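Deoxyhypusine synthase, putative (Entamoeba histolytica, PDB 7L9R) probably acts as a deoxyhypusine synthase, an NAD-dependent transferase that moves the aminobutyl group of spermidine onto a lysine of the translation factor eIF5A. Local coordinates at residues B[87-93]-B[262-268]; B[116-122]-B[215-221]; B[285-289]-B[320-324]. All blocks are in the same frame, centred on the assembly; numbering follows the deposited sequence.

Read from the N terminus, the chain first enters its parallel sheet at strand 87-93, and contact 1 closes the longest loop when strand 262-268 comes in beside it. Contact 2 is nested within that loop: strand 117-120 joins the other side of 87-93, and 216-218 then lines up outside it as an end strand of the sheet in this chain. Contact 3 follows in series, joining the loop that leads into strand 289-294 to the start of 322-327, the other end strand. Contacts 1 and 2 share the border between 87-93 and 117-120, and contact 1 meets contact 3 along 262-268, whereas contacts 2 and 3 do not touch.

Contact 1: B[87-93]-B[262-268]; sequences CTIYLGF and ETGVIIL
The Tyr90 ring turns its edge to the carbonyl of Gly264, which lies near the ring plane with its O 3.5 Å from Tyr90 CD1; the Tyr117 ring meets it with the two planes at about 15°. At the other end of the strand the Phe93 ring has Leu91 CG at its edge, in plane, and stacks with Phe106 of helix 102-111. The Tyr90 edge lands on that carbonyl because CG stands beside the backbone N (chi1 -63°), and this same N donates to Gly264 O at 2.8 Å. Five further N-H...O bonds alternate between residues 88-92 and 262-268, from Thr88 N on Glu262 O to Leu268 N on Gly92 O at 2.8 Å; the straightest is Gly92 N to Ile266 O (174° at the hydrogen). These are two central neighbours of the 3-2-1-4-5-6 parallel sheet of a Rossmann-type fold, 87-93 being the first strand and 262-268 the fourth. Cys87, its SG anti to the backbone N, reaches across the Thr263-Gly264 peptide to 3.3 Å from Gly264 N. On this face Leu91 CD1 lies 4.1 Å from Ile266 CG2 and 4.4 Å from Leu268 CD1, and Ile89 CG2 is 4.3 Å from Ile266 CD1; helix 51-66 packs over Ile89 and Ile266, helix 102-111 over Leu91 and Leu268. On the face carrying Tyr90 and Val265, Tyr90 CB approaches Val265 CG2 at 4.3 Å, while the phenol oxygen is hydrogen-bonded to Ser256 of helix 247-258.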
ATOM      1  N   CYS B  87      20.157  28.352   7.887  1.00 68.24           N
ATOM      2  CA  CYS B  87      19.563  27.287   7.095  1.00 65.74           C
ATOM      3  C   CYS B  87      18.338  27.825   6.364  1.00 62.65           C
ATOM      4  O   CYS B  87      17.434  28.384   6.992  1.00 61.35           O
ATOM      5  CB  CYS B  87      19.186  26.108   7.990  1.00 58.02           C
ATOM      6  SG  CYS B  87      18.512  24.683   7.108  1.00 66.13           S
ATOM      7  N   THR B  88      18.318  27.670   5.041  1.00 62.91           N
ATOM      8  CA  THR B  88      17.124  27.948   4.252  1.00 59.52           C
ATOM      9  C   THR B  88      16.166  26.771   4.395  1.00 53.93           C
ATOM     10  O   THR B  88      16.592  25.613   4.362  1.00 58.73           O
ATOM     11  CB  THR B  88      17.482  28.178   2.780  1.00 59.35           C
ATOM     12  OG1 THR B  88      18.397  29.277   2.664  1.00 67.55           O
ATOM     13  CG2 THR B  88      16.236  28.499   1.975  1.00 60.14           C
ATOM     14  N   ILE B  89      14.884  27.058   4.604  1.00 47.37           N
ATOM     15  CA  ILE B  89      13.902  26.032   4.937  1.00 52.63           C
ATOM     16  C   ILE B  89      12.809  26.005   3.877  1.00 53.88           C
ATOM     17  O   ILE B  89      12.151  27.022   3.626  1.00 52.33           O
ATOM     18  CB  ILE B  89      13.307  26.253   6.338  1.00 51.80           C
ATOM     19  CG1 ILE B  89      14.430  26.269   7.380  1.00 55.99           C
ATOM     20  CG2 ILE B  89      12.276  25.182   6.652  1.00 46.81           C
ATOM     21  CD1 ILE B  89      13.952  26.361   8.803  1.00 52.68           C
ATOM     22  N   TYR B  90      12.592  24.824   3.298  1.00 52.26           N
ATOM     23  CA  TYR B  90      11.606  24.587   2.253  1.00 47.30           C
ATOM     24  C   TYR B  90      10.475  23.752   2.831  1.00 47.44           C
ATOM     25  O   TYR B  90      10.725  22.707   3.442  1.00 47.79           O
ATOM     26  CB  TYR B  90      12.236  23.845   1.066  1.00 43.70           C
ATOM     27  CG  TYR B  90      13.334  24.615   0.376  1.00 48.29           C
ATOM     28  CD1 TYR B  90      14.617  24.663   0.905  1.00 53.45           C
ATOM     29  CD2 TYR B  90      13.087  25.299  -0.809  1.00 44.87           C
ATOM     30  CE1 TYR B  90      15.622  25.382   0.278  1.00 57.72           C
ATOM     31  CE2 TYR B  90      14.085  26.018  -1.444  1.00 50.34           C
ATOM     32  CZ  TYR B  90      15.350  26.055  -0.896  1.00 55.09           C
ATOM     33  OH  TYR B  90      16.342  26.768  -1.527  1.00 56.33           O
ATOM     34  N   LEU B  91       9.239  24.199   2.634  1.00 47.08           N
ATOM     35  CA  LEU B  91       8.072  23.475   3.120  1.00 44.79           C
ATOM     36  C   LEU B  91       7.247  23.013   1.930  1.00 49.87           C
ATOM     37  O   LEU B  91       6.762  23.839   1.149  1.00 46.44           O
ATOM     38  CB  LEU B  91       7.231  24.340   4.058  1.00 40.69           C
ATOM     39  CG  LEU B  91       5.929  23.699   4.536  1.00 43.73           C
ATOM     40  CD1 LEU B  91       6.199  22.396   5.279  1.00 43.37           C
ATOM     41  CD2 LEU B  91       5.154  24.673   5.408  1.00 42.83           C
ATOM     42  N   GLY B  92       7.087  21.702   1.795  1.00 46.42           N
ATOM     43  CA  GLY B  92       6.271  21.112   0.746  1.00 43.71           C
ATOM     44  C   GLY B  92       5.069  20.417   1.355  1.00 48.12           C
ATOM     45  O   GLY B  92       5.189  19.741   2.379  1.00 50.78           O
ATOM     46  N   PHE B  93       3.907  20.596   0.729  1.00 43.78           N
ATOM     47  CA  PHE B  93       2.702  19.922   1.185  1.00 43.94           C
ATOM     48  C   PHE B  93       1.742  19.771   0.018  1.00 45.81           C
ATOM     49  O   PHE B  93       1.825  20.490  -0.983  1.00 42.66           O
ATOM     50  CB  PHE B  93       2.031  20.657   2.359  1.00 43.70           C
ATOM     51  CG  PHE B  93       1.726  22.110   2.098  1.00 44.49           C
ATOM     52  CD1 PHE B  93       0.623  22.480   1.334  1.00 44.30           C
ATOM     53  CD2 PHE B  93       2.508  23.108   2.659  1.00 43.96           C
ATOM     54  CE1 PHE B  93       0.328  23.817   1.109  1.00 44.31           C
ATOM     55  CE2 PHE B  93       2.219  24.446   2.438  1.00 41.62           C
ATOM     56  CZ  PHE B  93       1.128  24.802   1.662  1.00 42.67           C
ATOM     57  N   GLU B 262      22.896  26.724   3.857  1.00 82.79           N
ATOM     58  CA  GLU B 262      22.477  25.459   4.447  1.00 73.73           C
ATOM     59  C   GLU B 262      21.007  25.250   4.106  1.00 67.93           C
ATOM     60  O   GLU B 262      20.238  26.213   4.070  1.00 66.86           O
ATOM     61  CB  GLU B 262      22.701  25.462   5.966  1.00 77.14           C
ATOM     62  CG  GLU B 262      22.559  24.106   6.639  1.00 73.00           C
ATOM     63  CD  GLU B 262      23.875  23.354   6.695  1.00 76.79           C
ATOM     64  OE1 GLU B 262      24.836  23.778   6.019  1.00 78.91           O
ATOM     65  OE2 GLU B 262      23.949  22.335   7.411  1.00 82.48           O
ATOM     66  N   THR B 263      20.621  23.998   3.850  1.00 67.31           N
ATOM     67  CA  THR B 263      19.282  23.669   3.368  1.00 62.33           C
ATOM     68  C   THR B 263      18.543  22.750   4.331  1.00 61.48           C
ATOM     69  O   THR B 263      19.111  21.780   4.844  1.00 64.95           O
ATOM     70  CB  THR B 263      19.334  22.983   1.998  1.00 69.52           C
ATOM     71  OG1 THR B 263      20.009  21.723   2.120  1.00 74.67           O
ATOM     72  CG2 THR B 263      20.049  23.842   0.981  1.00 63.71           C
ATOM     73  N   GLY B 264      17.273  23.051   4.553  1.00 56.22           N
ATOM     74  CA  GLY B 264      16.383  22.142   5.257  1.00 53.89           C
ATOM     75  C   GLY B 264      15.114  21.932   4.461  1.00 53.15           C
ATOM     76  O   GLY B 264      14.585  22.866   3.860  1.00 50.46           O
ATOM     77  N   VAL B 265      14.618  20.700   4.479  1.00 55.05           N
ATOM     78  CA  VAL B 265      13.477  20.319   3.654  1.00 51.92           C
ATOM     79  C   VAL B 265      12.476  19.562   4.513  1.00 51.52           C
ATOM     80  O   VAL B 265      12.845  18.625   5.230  1.00 48.89           O
ATOM     81  CB  VAL B 265      13.915  19.475   2.443  1.00 47.66           C
ATOM     82  CG1 VAL B 265      12.725  18.892   1.749  1.00 51.84           C
ATOM     83  CG2 VAL B 265      14.687  20.339   1.474  1.00 60.22           C
ATOM     84  N   ILE B 266      11.214  19.977   4.439  1.00 53.11           N
ATOM     85  CA  ILE B 266      10.101  19.335   5.131  1.00 50.92           C
ATOM     86  C   ILE B 266       9.022  19.092   4.091  1.00 50.13           C
ATOM     87  O   ILE B 266       8.515  20.046   3.485  1.00 46.67           O
ATOM     88  CB  ILE B 266       9.554  20.200   6.280  1.00 51.26           C
ATOM     89  CG1 ILE B 266      10.675  20.594   7.238  1.00 51.54           C
ATOM     90  CG2 ILE B 266       8.439  19.460   7.035  1.00 43.04           C
ATOM     91  CD1 ILE B 266      10.270  21.663   8.233  1.00 47.25           C
ATOM     92  N   ILE B 267       8.674  17.826   3.873  1.00 46.98           N
ATOM     93  CA  ILE B 267       7.725  17.457   2.829  1.00 49.84           C
ATOM     94  C   ILE B 267       6.618  16.626   3.456  1.00 48.87           C
ATOM     95  O   ILE B 267       6.879  15.568   4.040  1.00 42.87           O
ATOM     96  CB  ILE B 267       8.400  16.686   1.683  1.00 57.77           C
ATOM     97  CG1 ILE B 267       9.517  17.532   1.072  1.00 57.99           C
ATOM     98  CG2 ILE B 267       7.378  16.338   0.607  1.00 46.75           C
ATOM     99  CD1 ILE B 267      10.326  16.801   0.031  1.00 75.85           C
ATOM    100  N   LEU B 268       5.386  17.087   3.314  1.00 49.54           N
ATOM    101  CA  LEU B 268       4.226  16.396   3.847  1.00 50.96           C
ATOM    102  C   LEU B 268       3.422  15.859   2.673  1.00 53.73           C
ATOM    103  O   LEU B 268       2.982  16.635   1.816  1.00 48.05           O
ATOM    104  CB  LEU B 268       3.384  17.344   4.700  1.00 49.85           C
ATOM    105  CG  LEU B 268       4.174  18.293   5.600  1.00 47.71           C
ATOM    106  CD1 LEU B 268       3.246  19.288   6.284  1.00 48.47           C
ATOM    107  CD2 LEU B 268       4.962  17.522   6.640  1.00 52.97           C
TER

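Contact 2: B[116-122]-B[215-221]; sequences DYIVTTA and ITIFCPA
Tyr117 and Phe218 take nearly the same first torsion (chi1 -63° and -61°), each with CG beside its backbone N; from diagonal positions on one face of the sheet, the like torsions lay the two side chains alongside one another. Tyr117 CD1 arrives at the edge of the Phe218 ring, near its plane, 3.6 Å from Phe218 CE2. Thr216, next but one along the strand, sends its CG2 over a face of the same phenylalanine ring, 3.8 Å above the plane and toward the rim, while its CB rests against Tyr117. Helix 247-258 packs on this aromatic pair through Ser256, Ile253 and Asp249. Between the strands the backbone bonds alternate: Ile118 N donates to Thr216 O at 3.0 Å, in the carbonyl plane; Phe218 N donates to Ile118 O at 2.8 Å, almost straight at 171°; and Thr120 N reaches Phe218 O at 3.0 Å. On the other face Ile118 and Ile217 lie side by side, their CG2 methyls 4.0 Å apart, with helices 102-111 and 189-200 packed against them. Past Thr120 direct backbone bonding gives way to a water, which donates to Thr120 O and accepts from Ala221 N, both at 2.9 Å; Cys219 SG sits near the Thr121 carbonyl, and the methyls of Ala122 and Ala221 meet beyond the water. Parallel strands in the order 3-2-1-4-5-6 with helices on both faces mark a Rossmann-type alpha/beta sheet, consistent with the NAD-dependent family; this pair is its second and third strands, 216-218 being the outermost on its side within this chain.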
ATOM      1  N   ASP B 116      11.096  29.612   4.315  1.00 57.22           N
ATOM      2  CA  ASP B 116      11.538  30.536   3.279  1.00 50.87           C
ATOM      3  C   ASP B 116      10.884  30.294   1.929  1.00 56.11           C
ATOM      4  O   ASP B 116      10.705  31.245   1.163  1.00 53.78           O
ATOM      5  CB  ASP B 116      13.056  30.445   3.122  1.00 47.94           C
ATOM      6  CG  ASP B 116      13.783  30.732   4.429  1.00 63.15           C
ATOM      7  OD1 ASP B 116      13.497  31.780   5.051  1.00 61.47           O
ATOM      8  OD2 ASP B 116      14.623  29.905   4.842  1.00 60.04           O
ATOM      9  N   TYR B 117      10.516  29.053   1.627  1.00 50.95           N
ATOM     10  CA  TYR B 117       9.922  28.698   0.350  1.00 49.14           C
ATOM     11  C   TYR B 117       8.896  27.609   0.582  1.00 47.26           C
ATOM     12  O   TYR B 117       9.043  26.781   1.484  1.00 51.25           O
ATOM     13  CB  TYR B 117      10.959  28.188  -0.662  1.00 45.72           C
ATOM     14  CG  TYR B 117      12.008  29.193  -1.062  1.00 48.49           C
ATOM     15  CD1 TYR B 117      11.755  30.123  -2.062  1.00 50.71           C
ATOM     16  CD2 TYR B 117      13.264  29.196  -0.464  1.00 50.42           C
ATOM     17  CE1 TYR B 117      12.713  31.039  -2.445  1.00 53.74           C
ATOM     18  CE2 TYR B 117      14.236  30.114  -0.841  1.00 50.08           C
ATOM     19  CZ  TYR B 117      13.951  31.034  -1.834  1.00 59.07           C
ATOM     20  OH  TYR B 117      14.899  31.952  -2.232  1.00 61.41           O
ATOM     21  N   ILE B 118       7.872  27.598  -0.261  1.00 43.82           N
ATOM     22  CA  ILE B 118       6.852  26.562  -0.243  1.00 41.15           C
ATOM     23  C   ILE B 118       6.775  25.933  -1.628  1.00 46.25           C
ATOM     24  O   ILE B 118       6.900  26.625  -2.644  1.00 44.17           O
ATOM     25  CB  ILE B 118       5.482  27.122   0.185  1.00 40.16           C
ATOM     26  CG1 ILE B 118       5.490  27.455   1.676  1.00 46.54           C
ATOM     27  CG2 ILE B 118       4.367  26.139  -0.130  1.00 41.92           C
ATOM     28  CD1 ILE B 118       4.181  28.021   2.165  1.00 42.06           C
ATOM     29  N   VAL B 119       6.620  24.616  -1.665  1.00 41.56           N
ATOM     30  CA  VAL B 119       6.287  23.889  -2.882  1.00 44.03           C
ATOM     31  C   VAL B 119       4.984  23.158  -2.618  1.00 43.61           C
ATOM     32  O   VAL B 119       4.830  22.521  -1.569  1.00 44.99           O
ATOM     33  CB  VAL B 119       7.397  22.905  -3.292  1.00 46.70           C
ATOM     34  CG1 VAL B 119       7.033  22.224  -4.600  1.00 53.26           C
ATOM     35  CG2 VAL B 119       8.731  23.624  -3.423  1.00 41.13           C
ATOM     36  N   THR B 120       4.025  23.288  -3.526  1.00 38.81           N
ATOM     37  CA  THR B 120       2.756  22.605  -3.325  1.00 47.47           C
ATOM     38  C   THR B 120       2.206  22.150  -4.675  1.00 44.16           C
ATOM     39  O   THR B 120       2.855  22.291  -5.715  1.00 42.82           O
ATOM     40  CB  THR B 120       1.771  23.488  -2.545  1.00 43.41           C
ATOM     41  OG1 THR B 120       0.616  22.712  -2.200  1.00 44.11           O
ATOM     42  CG2 THR B 120       1.354  24.705  -3.358  1.00 42.52           C
ATOM     43  N   THR B 121       1.001  21.590  -4.651  1.00 41.24           N
ATOM     44  CA  THR B 121       0.439  20.882  -5.791  1.00 45.78           C
ATOM     45  C   THR B 121      -0.863  21.534  -6.241  1.00 50.05           C
ATOM     46  O   THR B 121      -1.387  22.451  -5.597  1.00 48.75           O
ATOM     47  CB  THR B 121       0.177  19.414  -5.442  1.00 48.03           C
ATOM     48  OG1 THR B 121      -0.798  19.354  -4.394  1.00 44.77           O
ATOM     49  CG2 THR B 121       1.462  18.752  -4.958  1.00 47.26           C
ATOM     50  N   ALA B 122      -1.384  21.025  -7.361  1.00 45.48           N
ATOM     51  CA  ALA B 122      -2.589  21.567  -7.980  1.00 48.55           C
ATOM     52  C   ALA B 122      -3.773  21.539  -7.015  1.00 44.79           C
ATOM     53  O   ALA B 122      -4.052  20.518  -6.385  1.00 47.43           O
ATOM     54  CB  ALA B 122      -2.926  20.774  -9.244  1.00 42.90           C
ATOM     55  N   ILE B 215       7.664  35.171   0.992  1.00 55.42           N
ATOM     56  CA  ILE B 215       7.881  33.737   0.948  1.00 51.06           C
ATOM     57  C   ILE B 215       7.317  33.257  -0.384  1.00 53.59           C
ATOM     58  O   ILE B 215       6.109  33.346  -0.639  1.00 48.63           O
ATOM     59  CB  ILE B 215       7.254  33.036   2.159  1.00 50.23           C
ATOM     60  CG1 ILE B 215       8.054  33.425   3.415  1.00 52.27           C
ATOM     61  CG2 ILE B 215       7.240  31.525   1.965  1.00 48.50           C
ATOM     62  CD1 ILE B 215       7.322  33.243   4.728  1.00 45.30           C
ATOM     63  N   THR B 216       8.209  32.786  -1.249  1.00 48.37           N
ATOM     64  CA  THR B 216       7.834  32.414  -2.603  1.00 46.65           C
ATOM     65  C   THR B 216       7.214  31.025  -2.601  1.00 48.95           C
ATOM     66  O   THR B 216       7.739  30.099  -1.971  1.00 48.30           O
ATOM     67  CB  THR B 216       9.062  32.469  -3.513  1.00 52.36           C
ATOM     68  OG1 THR B 216       9.650  33.776  -3.429  1.00 51.85           O
ATOM     69  CG2 THR B 216       8.687  32.171  -4.964  1.00 49.09           C
ATOM     70  N   ILE B 217       6.092  30.884  -3.305  1.00 44.57           N
ATOM     71  CA  ILE B 217       5.342  29.635  -3.376  1.00 46.60           C
ATOM     72  C   ILE B 217       5.437  29.104  -4.802  1.00 49.70           C
ATOM     73  O   ILE B 217       4.986  29.759  -5.749  1.00 44.80           O
ATOM     74  CB  ILE B 217       3.875  29.829  -2.957  1.00 44.61           C
ATOM     75  CG1 ILE B 217       3.791  30.338  -1.515  1.00 42.27           C
ATOM     76  CG2 ILE B 217       3.094  28.530  -3.124  1.00 39.72           C
ATOM     77  CD1 ILE B 217       2.384  30.668  -1.061  1.00 41.39           C
ATOM     78  N   PHE B 218       6.041  27.932  -4.953  1.00 41.26           N
ATOM     79  CA  PHE B 218       6.137  27.261  -6.240  1.00 46.67           C
ATOM     80  C   PHE B 218       4.992  26.271  -6.397  1.00 45.47           C
ATOM     81  O   PHE B 218       4.618  25.576  -5.444  1.00 44.47           O
ATOM     82  CB  PHE B 218       7.480  26.539  -6.372  1.00 42.23           C
ATOM     83  CG  PHE B 218       8.660  27.457  -6.295  1.00 45.36           C
ATOM     84  CD1 PHE B 218       9.052  28.195  -7.397  1.00 39.30           C
ATOM     85  CD2 PHE B 218       9.362  27.604  -5.108  1.00 47.34           C
ATOM     86  CE1 PHE B 218      10.137  29.057  -7.330  1.00 47.60           C
ATOM     87  CE2 PHE B 218      10.448  28.468  -5.027  1.00 57.30           C
ATOM     88  CZ  PHE B 218      10.837  29.194  -6.142  1.00 53.22           C
ATOM     89  N   CYS B 219       4.422  26.230  -7.600  1.00 40.84           N
ATOM     90  CA  CYS B 219       3.326  25.323  -7.915  1.00 43.66           C
ATOM     91  C   CYS B 219       3.310  25.073  -9.418  1.00 45.47           C
ATOM     92  O   CYS B 219       2.484  25.648 -10.138  1.00 44.10           O
ATOM     93  CB  CYS B 219       1.985  25.890  -7.436  1.00 37.03           C
ATOM     94  SG  CYS B 219       0.590  24.748  -7.609  1.00 45.86           S
ATOM     95  N   PRO B 220       4.203  24.220  -9.924  1.00 47.36           N
ATOM     96  CA  PRO B 220       4.268  24.005 -11.379  1.00 44.90           C
ATOM     97  C   PRO B 220       2.959  23.531 -11.986  1.00 40.05           C
ATOM     98  O   PRO B 220       2.683  23.831 -13.152  1.00 40.14           O
ATOM     99  CB  PRO B 220       5.366  22.938 -11.522  1.00 43.46           C
ATOM    100  CG  PRO B 220       6.179  23.059 -10.287  1.00 54.73           C
ATOM    101  CD  PRO B 220       5.221  23.441  -9.200  1.00 45.33           C
ATOM    102  N   ALA B 221       2.127  22.822 -11.230  1.00 42.00           N
ATOM    103  CA  ALA B 221       0.864  22.318 -11.750  1.00 45.61           C
ATOM    104  C   ALA B 221      -0.316  23.250 -11.462  1.00 45.46           C
ATOM    105  O   ALA B 221      -1.462  22.787 -11.446  1.00 47.88           O
ATOM    106  CB  ALA B 221       0.594  20.918 -11.193  1.00 40.51           C
TER
HETATM  107  O   HOH W   1       2.578  21.873  -8.547  1.00 48.19           O

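Contact 3: B[285-289]-B[320-324]; sequences NEADF and DSENV. Unlike the reference sequence in segment 285-289: Glu286 (reference Gly).
The Ser321 hydroxyl donates to Ala287 O at 2.6 Å, meeting the carbonyl almost head-on (C=O...OG angle 173°). With chi1 at 174°, OG stands anti to the serine's own N and so reaches across to segment 285-289. The same oxygen accepts a bond from Asn323 ND2 at 3.2 Å, lying close to the plane of that amide, so it relays between side chain and backbone. One residue further, Glu322 N donates to Asp288 O at 3.0 Å, from 36° out of the carbonyl plane, and Phe289 CA follows with a CH...O contact to Glu322 O at 3.3 Å. Glu286, which differs from the reference glycine, crosses Asn323 at about a right angle; OE1 comes to 3.4 Å from Asn323 ND2 at too poor an angle for a bond, and has a weak one to Tyr292. Packing is lighter: the Phe289 ring presents an edge to the Glu322 carboxylate, CE1 to OE1 4.1 Å, and Glu322 OE2 forms a salt bridge with Lys63 of helix 51-66. Asp288 turns away from Ser321 and takes the N-H of Thr263, close to the carboxylate of Glu262, which may raise the proton affinity of one of the two acids. The two bonds to the carbonyls of Ala287 and Asp288 are consistent with a polar fixing of the register where strands 289-294 and 322-327 begin to pair, with the serine hydroxyl fixed by one bond given and one received.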
ATOM      1  N   ASN B 285      21.533  16.035  -4.820  1.00120.92           N
ATOM      2  CA  ASN B 285      21.602  15.213  -3.619  1.00120.58           C
ATOM      3  C   ASN B 285      20.558  15.686  -2.617  1.00118.50           C
ATOM      4  O   ASN B 285      19.932  16.735  -2.780  1.00115.37           O
ATOM      5  CB  ASN B 285      22.999  15.261  -2.979  1.00119.52           C
ATOM      6  CG  ASN B 285      23.954  14.260  -3.588  1.00116.54           C
ATOM      7  OD1 ASN B 285      23.655  13.069  -3.666  1.00120.86           O
ATOM      8  ND2 ASN B 285      25.112  14.740  -4.031  1.00124.47           N
ATOM      9  N   GLU B 286      20.377  14.896  -1.564  1.00116.26           N
ATOM     10  CA  GLU B 286      19.453  15.275  -0.510  1.00115.54           C
ATOM     11  C   GLU B 286      19.930  16.556   0.182  1.00110.63           C
ATOM     12  O   GLU B 286      21.039  17.050  -0.040  1.00113.94           O
ATOM     13  CB  GLU B 286      19.293  14.138   0.501  1.00117.99           C
ATOM     14  CG  GLU B 286      18.629  12.885  -0.072  1.00120.51           C
ATOM     15  CD  GLU B 286      17.560  12.315   0.848  1.00114.00           C
ATOM     16  OE1 GLU B 286      17.454  12.776   2.007  1.00104.33           O
ATOM     17  OE2 GLU B 286      16.821  11.407   0.408  1.00118.72           O
ATOM     18  N   ALA B 287      19.056  17.104   1.017  1.00 99.64           N
ATOM     19  CA  ALA B 287      19.341  18.341   1.718  1.00 79.85           C
ATOM     20  C   ALA B 287      20.191  18.056   2.952  1.00 78.16           C
ATOM     21  O   ALA B 287      20.363  16.906   3.364  1.00 82.32           O
ATOM     22  CB  ALA B 287      18.044  19.042   2.113  1.00 72.21           C
ATOM     23  N   ASP B 288      20.738  19.122   3.543  1.00 70.05           N
ATOM     24  CA  ASP B 288      21.495  18.955   4.781  1.00 71.08           C
ATOM     25  C   ASP B 288      20.607  18.397   5.884  1.00 72.30           C
ATOM     26  O   ASP B 288      21.038  17.538   6.662  1.00 73.04           O
ATOM     27  CB  ASP B 288      22.100  20.287   5.220  1.00 69.28           C
ATOM     28  CG  ASP B 288      23.076  20.851   4.208  1.00 71.50           C
ATOM     29  OD1 ASP B 288      24.052  20.150   3.852  1.00 81.32           O
ATOM     30  OD2 ASP B 288      22.872  22.006   3.778  1.00 74.82           O
ATOM     31  N   PHE B 289      19.364  18.873   5.960  1.00 65.95           N
ATOM     32  CA  PHE B 289      18.357  18.368   6.883  1.00 70.63           C
ATOM     33  C   PHE B 289      17.080  18.084   6.105  1.00 62.95           C
ATOM     34  O   PHE B 289      16.654  18.899   5.279  1.00 60.40           O
ATOM     35  CB  PHE B 289      18.061  19.371   8.010  1.00 62.62           C
ATOM     36  CG  PHE B 289      19.276  19.800   8.787  1.00 65.82           C
ATOM     37  CD1 PHE B 289      19.860  18.950   9.714  1.00 68.91           C
ATOM     38  CD2 PHE B 289      19.818  21.065   8.610  1.00 69.85           C
ATOM     39  CE1 PHE B 289      20.975  19.346  10.441  1.00 75.66           C
ATOM     40  CE2 PHE B 289      20.931  21.469   9.334  1.00 76.30           C
ATOM     41  CZ  PHE B 289      21.512  20.607  10.249  1.00 75.46           C
ATOM     42  N   ASP B 320      26.666  13.795   4.230  1.00134.24           N
ATOM     43  CA  ASP B 320      26.386  13.901   5.656  1.00123.33           C
ATOM     44  C   ASP B 320      24.956  14.353   5.947  1.00120.32           C
ATOM     45  O   ASP B 320      24.702  14.923   7.014  1.00116.18           O
ATOM     46  CB  ASP B 320      27.396  14.838   6.324  1.00125.69           C
ATOM     47  CG  ASP B 320      27.539  16.157   5.598  1.00132.51           C
ATOM     48  OD1 ASP B 320      27.260  16.200   4.381  1.00134.78           O
ATOM     49  OD2 ASP B 320      27.943  17.149   6.240  1.00134.43           O
ATOM     50  N   SER B 321      24.030  14.134   5.016  1.00114.11           N
ATOM     51  CA  SER B 321      22.642  14.527   5.223  1.00105.07           C
ATOM     52  C   SER B 321      22.041  13.847   6.451  1.00 98.54           C
ATOM     53  O   SER B 321      22.325  12.682   6.747  1.00 97.46           O
ATOM     54  CB  SER B 321      21.809  14.186   3.984  1.00 98.09           C
ATOM     55  OG  SER B 321      20.426  14.424   4.213  1.00 96.28           O
ATOM     56  N   GLU B 322      21.210  14.597   7.175  1.00 88.34           N
ATOM     57  CA  GLU B 322      20.466  14.105   8.332  1.00 89.03           C
ATOM     58  C   GLU B 322      18.980  14.134   7.990  1.00 79.48           C
ATOM     59  O   GLU B 322      18.376  15.210   7.899  1.00 70.91           O
ATOM     60  CB  GLU B 322      20.761  14.948   9.571  1.00 83.47           C
ATOM     61  CG  GLU B 322      20.690  14.176  10.869  1.00 90.66           C
ATOM     62  CD  GLU B 322      21.033  15.035  12.065  1.00 94.14           C
ATOM     63  OE1 GLU B 322      22.060  15.744  12.001  1.00 93.16           O
ATOM     64  OE2 GLU B 322      20.280  15.000  13.064  1.00 90.43           O
ATOM     65  N   ASN B 323      18.387  12.957   7.810  1.00 73.01           N
ATOM     66  CA  ASN B 323      17.012  12.880   7.346  1.00 73.98           C
ATOM     67  C   ASN B 323      16.270  11.767   8.068  1.00 66.54           C
ATOM     68  O   ASN B 323      16.867  10.894   8.700  1.00 67.44           O
ATOM     69  CB  ASN B 323      16.942  12.669   5.827  1.00 68.70           C
ATOM     70  CG  ASN B 323      17.740  11.470   5.368  1.00 85.23           C
ATOM     71  OD1 ASN B 323      17.261  10.336   5.421  1.00 86.90           O
ATOM     72  ND2 ASN B 323      18.968  11.710   4.914  1.00 81.97           N
ATOM     73  N   VAL B 324      14.945  11.826   7.975  1.00 63.44           N
ATOM     74  CA  VAL B 324      14.074  10.815   8.563  1.00 60.65           C
ATOM     75  C   VAL B 324      12.797  10.759   7.740  1.00 54.76           C
ATOM     76  O   VAL B 324      12.324  11.778   7.227  1.00 56.06           O
ATOM     77  CB  VAL B 324      13.773  11.110  10.052  1.00 64.21           C
ATOM     78  CG1 VAL B 324      13.058  12.444  10.206  1.00 58.60           C
ATOM     79  CG2 VAL B 324      12.955   9.981  10.677  1.00 55.07           C
TER